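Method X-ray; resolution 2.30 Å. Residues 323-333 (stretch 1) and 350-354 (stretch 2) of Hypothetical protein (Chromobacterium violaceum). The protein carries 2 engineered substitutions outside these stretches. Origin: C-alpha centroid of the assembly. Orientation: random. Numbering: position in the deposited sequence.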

# COMPACT_ATOMS: atom_id res chain seq x y z
N PHE A 323 -9.63 36.58 0.02
CA PHE A 323 -9.47 37.61 -0.98
C PHE A 323 -8.65 38.71 -0.34
O PHE A 323 -9.09 39.37 0.60
CB PHE A 323 -10.79 38.18 -1.50
CG PHE A 323 -10.59 39.14 -2.65
CD1 PHE A 323 -10.24 40.47 -2.41
CD2 PHE A 323 -10.62 38.68 -3.97
CE1 PHE A 323 -9.90 41.33 -3.47
CE2 PHE A 323 -10.28 39.53 -5.04
CZ PHE A 323 -9.92 40.85 -4.78
N VAL A 324 -7.43 38.88 -0.83
CA VAL A 324 -6.54 39.89 -0.32
C VAL A 324 -6.66 41.14 -1.20
O VAL A 324 -6.24 41.14 -2.35
CB VAL A 324 -5.09 39.38 -0.30
CG1 VAL A 324 -4.21 40.34 0.50
CG2 VAL A 324 -5.05 37.98 0.30
N GLU A 325 -7.25 42.19 -0.64
CA GLU A 325 -7.44 43.43 -1.36
C GLU A 325 -6.12 44.16 -1.58
O GLU A 325 -5.11 43.85 -0.94
CB GLU A 325 -8.42 44.32 -0.60
CG GLU A 325 -9.82 43.74 -0.49
CD GLU A 325 -10.80 44.68 0.18
OE1 GLU A 325 -12.02 44.43 0.07
OE2 GLU A 325 -10.36 45.65 0.82
N GLY A 326 -6.14 45.13 -2.50
CA GLY A 326 -4.94 45.89 -2.79
C GLY A 326 -4.44 45.63 -4.20
O GLY A 326 -5.22 45.37 -5.11
N GLU A 327 -3.12 45.70 -4.38
CA GLU A 327 -2.52 45.45 -5.68
C GLU A 327 -1.70 44.18 -5.58
O GLU A 327 -0.92 44.00 -4.64
CB GLU A 327 -1.62 46.62 -6.08
CG GLU A 327 -2.30 47.99 -6.07
CD GLU A 327 -3.20 48.24 -7.27
OE1 GLU A 327 -3.90 49.28 -7.27
OE2 GLU A 327 -3.20 47.42 -8.21
N GLY A 328 -1.87 43.28 -6.54
CA GLY A 328 -1.11 42.04 -6.52
C GLY A 328 -1.96 40.81 -6.34
O GLY A 328 -3.18 40.86 -6.51
N GLN A 329 -1.32 39.70 -6.00
CA GLN A 329 -2.01 38.43 -5.80
C GLN A 329 -3.19 38.61 -4.85
O GLN A 329 -3.02 39.00 -3.70
CB GLN A 329 -1.04 37.39 -5.24
CG GLN A 329 -1.57 35.96 -5.26
CD GLN A 329 -2.05 35.53 -6.64
OE1 GLN A 329 -1.32 35.62 -7.62
NE2 GLN A 329 -3.29 35.05 -6.71
N HIS A 330 -4.38 38.31 -5.35
CA HIS A 330 -5.61 38.45 -4.58
C HIS A 330 -6.09 37.13 -3.99
O HIS A 330 -6.72 37.12 -2.93
CB HIS A 330 -6.72 39.03 -5.46
CG HIS A 330 -6.39 40.38 -6.04
ND1 HIS A 330 -6.13 41.48 -5.25
CD2 HIS A 330 -6.27 40.80 -7.32
CE1 HIS A 330 -5.88 42.52 -6.03
NE2 HIS A 330 -5.96 42.13 -7.28
N VAL A 331 -5.80 36.02 -4.68
CA VAL A 331 -6.23 34.69 -4.24
C VAL A 331 -5.07 33.78 -3.80
O VAL A 331 -4.01 33.72 -4.42
CB VAL A 331 -7.06 33.98 -5.34
CG1 VAL A 331 -8.24 34.85 -5.72
CG2 VAL A 331 -6.19 33.68 -6.57
N PHE A 332 -5.31 33.05 -2.71
CA PHE A 332 -4.30 32.16 -2.15
C PHE A 332 -4.91 30.88 -1.60
O PHE A 332 -6.03 30.88 -1.08
CB PHE A 332 -3.60 32.84 -0.97
CG PHE A 332 -2.78 34.04 -1.33
CD1 PHE A 332 -1.40 33.92 -1.49
CD2 PHE A 332 -3.37 35.29 -1.47
CE1 PHE A 332 -0.61 35.04 -1.78
CE2 PHE A 332 -2.60 36.41 -1.76
CZ PHE A 332 -1.22 36.29 -1.91
N SER A 333 -4.17 29.79 -1.73
CA SER A 333 -4.60 28.52 -1.16
C SER A 333 -3.91 28.59 0.21
O SER A 333 -3.00 29.39 0.40
CB SER A 333 -4.04 27.33 -1.94
OG SER A 333 -2.64 27.20 -1.72
N GLY A 350 0.40 42.95 5.42
CA GLY A 350 0.18 44.38 5.26
C GLY A 350 -1.09 44.74 4.53
O GLY A 350 -1.51 45.89 4.56
N ARG A 351 -1.71 43.76 3.87
CA ARG A 351 -2.95 43.99 3.13
C ARG A 351 -4.17 43.39 3.82
O ARG A 351 -4.07 42.38 4.51
CB ARG A 351 -2.83 43.42 1.71
CG ARG A 351 -1.80 44.11 0.85
CD ARG A 351 -1.93 43.66 -0.60
NE ARG A 351 -1.54 42.27 -0.78
CZ ARG A 351 -1.90 41.52 -1.81
NH1 ARG A 351 -2.67 42.01 -2.77
NH2 ARG A 351 -1.48 40.26 -1.90
N LYS A 352 -5.33 44.01 3.61
CA LYS A 352 -6.56 43.54 4.23
C LYS A 352 -7.12 42.34 3.47
O LYS A 352 -7.33 42.40 2.25
CB LYS A 352 -7.58 44.67 4.27
N ALA A 353 -7.37 41.26 4.20
CA ALA A 353 -7.90 40.03 3.63
C ALA A 353 -9.34 39.75 4.08
O ALA A 353 -9.72 40.05 5.21
CB ALA A 353 -7.01 38.86 4.00
N ALA A 354 -10.12 39.17 3.17
CA ALA A 354 -11.50 38.83 3.47
C ALA A 354 -11.72 37.34 3.29
O ALA A 354 -10.91 36.65 2.67
CB ALA A 354 -12.44 39.59 2.55

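How does stretch 2 begin its approach to stretch 1? Gly350 stands clear of the contact, with its backbone at phi 121° and psi -14°, a conformation in which a CB would be jammed against the carbonyl O of the preceding residue. The contact starts with Arg351, whose CA-to-CB bond points toward stretch 1 and which has more of its surface covered by the other stretch than any other residue here.

What does the long side chain of Arg351 find there? It finds a loop that bends around its end and offers a backbone carbonyl. Arg351 NH2 donates a hydrogen bond to Gln329 O at 2.7 Å, and Arg351 NH1 adds a weak one to the same Gln329 O at 3.2 Å, so a single acceptor sits at the edge of the guanidinium and is shared by its two terminal nitrogens. The positive charge is thus met by the partial negative charge of a peptide oxygen. Glu327 O also lies 3.2 Å from Arg351 NH1, but the angle is too poor for a hydrogen bond. Over one face of the guanidinium lies Val324, its CG1 3.5 Å from Arg351 CZ; this flat face is poorly suited to hydrogen bonding and accepts an apolar neighbour readily. Phe332 CZ approaches Arg351 NH2 at 4.0 Å, each group meeting the other near its plane, edge to edge.

What lets the loop lie so close to the arginine? Part of the answer is glycine. An ideal CB on Gly326 would fall 2.9 Å from Arg351 CD, a clash, and the backbone angles of both Gly326 and Gly328 would press a CB against the preceding carbonyl O. The turn is also tied to itself: Val324 N donates to His330 O at 2.8 Å, while His330 ND1 donates to Val324 O at 2.9 Å. These two bonds link the strand end to the returning loop, close to the carbonyl that Arg351 grips.

How does Lys352 hand the contact over to the backbone? Lys352 O accepts a hydrogen bond from Glu325 N at 2.9 Å, one residue beyond the end of the stretch 1 strand. The lysine side chain is modelled only to CB, so the coordinates give no position for its amino group.

What pairs the two strands at Ala353 and Ala354? The chains run antiparallel. Ala353 faces Val324 in a non-hydrogen-bonded pair, with the two CA atoms 4.2 Å apart and both side chains on the same face of the sheet; Val324 CG2 and Ala353 CB make an apolar contact at 4.3 Å. Ala353 CA also approaches Phe323 O at 3.3 Å in a CA-H...O contact. Ala354 and Phe323 then form a hydrogen-bonded pair: Ala354 N donates to Phe323 O at 2.8 Å, and Phe323 N returns a bond to Ala354 O at 2.9 Å. Their side chains share the other face, although the phenyl ring of Phe323 leads away from stretch 2.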